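Local coordinates for redox-sensing transcriptional repressor rex (Thermoanaerobacter ethanolicus, PDB 3WG9), which represses transcription as a Rex-family redox sensor, a homodimeric DNA-binding protein that probably responds to the cellular NADH/NAD(+) balance, at the interface of chains A and B. Numbering follows the deposited sequence. Chains: chain A/B, Redox-sensing transcriptional repressor rex.

Contact 1: the interface of chains A and B. Residues chain A 202-203, 206; chain B 85, 149, 172-173, 189.
A:Leu206 pushes its forked end into a shallow apolar groove on chain B, and its two methyls divide the work. CD2 meets the terminal methyl CD1 of B:Ile189 at 3.5 Å, a little closer than carbon atoms usually pack, and the same methyl lies against the aliphatic CB of B:Lys172, whose side chain runs at about a right angle to the leucine. The other methyl, CD1, faces the opposite wall of the groove, 3.7 Å from ring atom CD1 of B:Tyr85 and 3.9 Å from CG1 of B:Ile149. A chi1 of -71° puts CG anti to the carbonyl carbon, and a chi2 of 168° then spreads the two methyls to their separate partners.

One turn back along the helix, A:Val202 closes the groove. Its CG1, opposite the backbone N (chi1 179°), packs 3.7 Å from the CB of B:Ala173, and the valine and B:Ile149 approach tip to tip. The groove walls are the first residues of strands 85-90, 149-152, 173-176 and 189-192 of the Rossmann-type domain, with the loop residue B:Lys172 just ahead of the third, so this is a helix-on-sheet-end packing within the homodimer.

Toward the rim, B:Tyr85 and A:Leu206 slide past one another in opposite directions, and the ring spans from the leucine to A:Ser203. The ring's outer part reaches the serine through CE2, 3.6 Å from CB of A:Ser203. A leucine in place of B:Tyr85 would probably leave that CB without its aromatic neighbour and open a gap beside CD1 of A:Leu206. The phenol oxygen OH of B:Tyr85 ends 3.6 Å from the backbone O of A:Ser203.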
# COMPACT_ATOMS: atom_id res chain seq x y z
N VAL A 202 -4.84 -6.04 9.11
CA VAL A 202 -4.93 -5.67 10.52
C VAL A 202 -6.22 -6.20 11.14
O VAL A 202 -6.18 -6.78 12.24
CB VAL A 202 -4.87 -4.14 10.70
CG1 VAL A 202 -5.00 -3.76 12.22
CG2 VAL A 202 -3.55 -3.63 10.13
N SER A 203 -7.34 -5.98 10.47
CA SER A 203 -8.56 -6.62 10.98
C SER A 203 -8.38 -8.13 11.03
O SER A 203 -8.86 -8.78 11.96
CB SER A 203 -9.78 -6.27 10.14
OG SER A 203 -9.46 -6.30 8.76
N LEU A 206 -6.34 -8.93 14.14
CA LEU A 206 -7.09 -8.64 15.40
C LEU A 206 -8.16 -9.70 15.63
O LEU A 206 -8.39 -10.10 16.77
CB LEU A 206 -7.75 -7.28 15.36
CG LEU A 206 -6.74 -6.11 15.46
CD1 LEU A 206 -7.52 -4.84 15.10
CD2 LEU A 206 -6.33 -5.97 16.93
N TYR B 85 -14.11 -1.80 14.46
CA TYR B 85 -12.83 -1.53 15.12
C TYR B 85 -12.83 -0.01 15.36
O TYR B 85 -13.13 0.78 14.47
CB TYR B 85 -11.64 -1.92 14.20
CG TYR B 85 -11.67 -3.37 13.81
CD1 TYR B 85 -11.16 -4.35 14.66
CD2 TYR B 85 -12.31 -3.77 12.64
CE1 TYR B 85 -11.29 -5.72 14.35
CE2 TYR B 85 -12.46 -5.14 12.31
CZ TYR B 85 -11.95 -6.10 13.19
OH TYR B 85 -12.08 -7.45 12.88
N ILE B 149 -7.08 0.48 17.07
CA ILE B 149 -6.06 0.69 16.03
C ILE B 149 -5.59 2.15 16.09
O ILE B 149 -6.43 3.04 16.17
CB ILE B 149 -6.60 0.40 14.62
CG1 ILE B 149 -7.11 -1.05 14.49
CG2 ILE B 149 -5.50 0.74 13.55
CD1 ILE B 149 -7.94 -1.30 13.16
N LYS B 172 -3.95 -2.02 20.47
CA LYS B 172 -3.75 -3.43 20.01
C LYS B 172 -3.04 -3.54 18.67
O LYS B 172 -2.43 -4.57 18.34
CB LYS B 172 -5.07 -4.20 19.89
CG LYS B 172 -5.91 -4.23 21.23
CD LYS B 172 -7.21 -5.05 20.96
CE LYS B 172 -8.01 -5.32 22.26
NZ LYS B 172 -8.43 -4.05 22.89
N ALA B 173 -3.12 -2.48 17.86
CA ALA B 173 -2.50 -2.48 16.54
C ALA B 173 -2.18 -1.05 16.16
O ALA B 173 -2.92 -0.10 16.56
CB ALA B 173 -3.54 -2.97 15.54
N ILE B 189 -0.01 -5.69 17.02
CA ILE B 189 0.06 -5.84 15.55
C ILE B 189 0.67 -4.57 14.97
O ILE B 189 0.20 -3.49 15.29
CB ILE B 189 -1.34 -6.05 14.95
CG1 ILE B 189 -1.91 -7.40 15.41
CG2 ILE B 189 -1.28 -6.10 13.39
CD1 ILE B 189 -3.46 -7.43 15.57

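Contact 2: the interface of chains A and B. Residues chain A 204, 208, 212; chain B 7, 12, 15, 56.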
# COMPACT_ATOMS: atom_id res chain seq x y z
N TYR A 204 -7.69 -8.68 10.02
CA TYR A 204 -7.54 -10.15 9.98
C TYR A 204 -6.81 -10.56 11.27
O TYR A 204 -7.25 -11.43 12.04
CB TYR A 204 -6.70 -10.62 8.76
CG TYR A 204 -6.44 -12.11 8.95
CD1 TYR A 204 -5.34 -12.58 9.66
CD2 TYR A 204 -7.37 -13.04 8.53
CE1 TYR A 204 -5.14 -13.95 9.93
CE2 TYR A 204 -7.16 -14.43 8.76
CZ TYR A 204 -6.04 -14.86 9.48
OH TYR A 204 -5.80 -16.19 9.77
N GLU A 208 -8.22 -12.91 14.34
CA GLU A 208 -7.79 -14.31 14.01
C GLU A 208 -8.11 -15.27 15.16
O GLU A 208 -8.66 -16.34 14.94
CB GLU A 208 -6.29 -14.41 13.72
CG GLU A 208 -5.87 -15.83 13.16
CD GLU A 208 -4.40 -15.93 12.83
OE1 GLU A 208 -4.08 -16.38 11.68
OE2 GLU A 208 -3.57 -15.52 13.68
N PHE A 212 -10.77 -18.53 14.62
CA PHE A 212 -10.46 -19.94 14.88
C PHE A 212 -11.28 -20.60 16.00
O PHE A 212 -11.80 -21.72 15.83
CB PHE A 212 -8.94 -20.19 14.97
CG PHE A 212 -8.29 -20.19 13.62
CD1 PHE A 212 -8.40 -21.30 12.79
CD2 PHE A 212 -7.74 -19.02 13.10
CE1 PHE A 212 -7.86 -21.32 11.50
CE2 PHE A 212 -7.17 -19.01 11.79
CZ PHE A 212 -7.23 -20.19 10.99
N VAL B 7 -2.00 -18.29 10.82
CA VAL B 7 -1.80 -18.53 9.37
C VAL B 7 -0.58 -17.68 8.97
O VAL B 7 -0.40 -16.61 9.52
CB VAL B 7 -3.12 -18.17 8.64
CG1 VAL B 7 -2.99 -18.01 7.13
CG2 VAL B 7 -4.17 -19.23 8.96
N ILE B 12 -1.99 -14.52 4.57
CA ILE B 12 -2.88 -13.40 5.03
C ILE B 12 -2.84 -12.28 4.01
O ILE B 12 -3.85 -11.67 3.73
CB ILE B 12 -2.42 -12.92 6.41
CG1 ILE B 12 -2.71 -14.00 7.44
CG2 ILE B 12 -3.08 -11.50 6.84
CD1 ILE B 12 -1.94 -13.70 8.82
N LEU B 15 -5.19 -12.84 1.04
CA LEU B 15 -6.66 -12.85 1.28
C LEU B 15 -7.40 -11.57 0.89
O LEU B 15 -8.52 -11.63 0.37
CB LEU B 15 -7.02 -13.25 2.73
CG LEU B 15 -6.49 -14.62 3.21
CD1 LEU B 15 -6.71 -14.85 4.71
CD2 LEU B 15 -7.22 -15.77 2.42
N PHE B 56 -9.53 -22.22 6.51
CA PHE B 56 -10.68 -21.65 7.21
C PHE B 56 -11.97 -22.51 7.13
O PHE B 56 -13.07 -22.00 7.30
CB PHE B 56 -10.96 -20.23 6.69
CG PHE B 56 -9.75 -19.36 6.72
CD1 PHE B 56 -9.27 -18.88 7.94
CD2 PHE B 56 -9.03 -19.11 5.55
CE1 PHE B 56 -8.10 -18.10 8.01
CE2 PHE B 56 -7.86 -18.33 5.59
CZ PHE B 56 -7.38 -17.85 6.80
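The ring of A:Tyr204 lies at the middle of this patch, with B:Ile12 crossing it at about a right angle. The isoleucine applies its CG1-CD1 arm to one side of the phenol: CD1 comes within 3.4 Å of ring atom CE1, while the CG2 branch reaches back toward CD1 and CG of the same ring. A chi1 of 172° sends the tyrosine ring out opposite its own backbone N, toward chain B. Over the same face but toward the other edge, B:Leu15 makes a looser contact, its CD1 4.1 Å from CE2 of A:Tyr204.

B:Phe56 approaches from the opposite direction and meets the tyrosine edge to edge: CE1 of the phenylalanine lies in the plane of the phenol, and the phenol oxygen OH in turn lies in the plane of the phenylalanine, 3.5 Å from that CE1. The same ring corner also touches A:Phe212, whose CZ is 3.7 Å from CE1 of B:Phe56. B:Val7 completes this aromatic cluster with its CG2 methyl, 3.8 Å from CZ of A:Phe212.

At the polar rim, A:Glu208 collects two donors on one oxygen. The hydroxyl OH of A:Tyr204 gives a 2.6 Å hydrogen bond to OE1 of A:Glu208 on the anti side, and the backbone N of B:Val7 donates to that OE1 over 3.0 Å from the syn side, 33° out of the carboxylate plane. The intrachain bond thus fixes the direction of the phenol hydroxyl and holds the carboxylate where the partner's backbone can reach it; two donors would probably favour its ionised form.

Chain A supplies one stripe of its C-terminal helix 195-215, while chain B contributes the segment leading into helix 9-27, that helix itself, and the loop after helix 46-53, all belonging to its winged-helix DNA-binding domain.

The C-alpha centres of contact 1 and contact 2 lie about 13 Å apart, and helix 195-215 of chain A serves both. Its neighbours A:Ser203 and A:Tyr204 belong to different contacts, showing how the helix turns one side to the partner's Rossmann-type domain and another to its winged-helix domain. A single C-terminal helix is thus lodged between the two domains of the other subunit. Two-fold symmetry repeats the arrangement with the chains exchanged, tying the homodimer together by reciprocal helices. Such a position suggests a route by which changes in the nucleotide-binding domains could shift the DNA-binding domains.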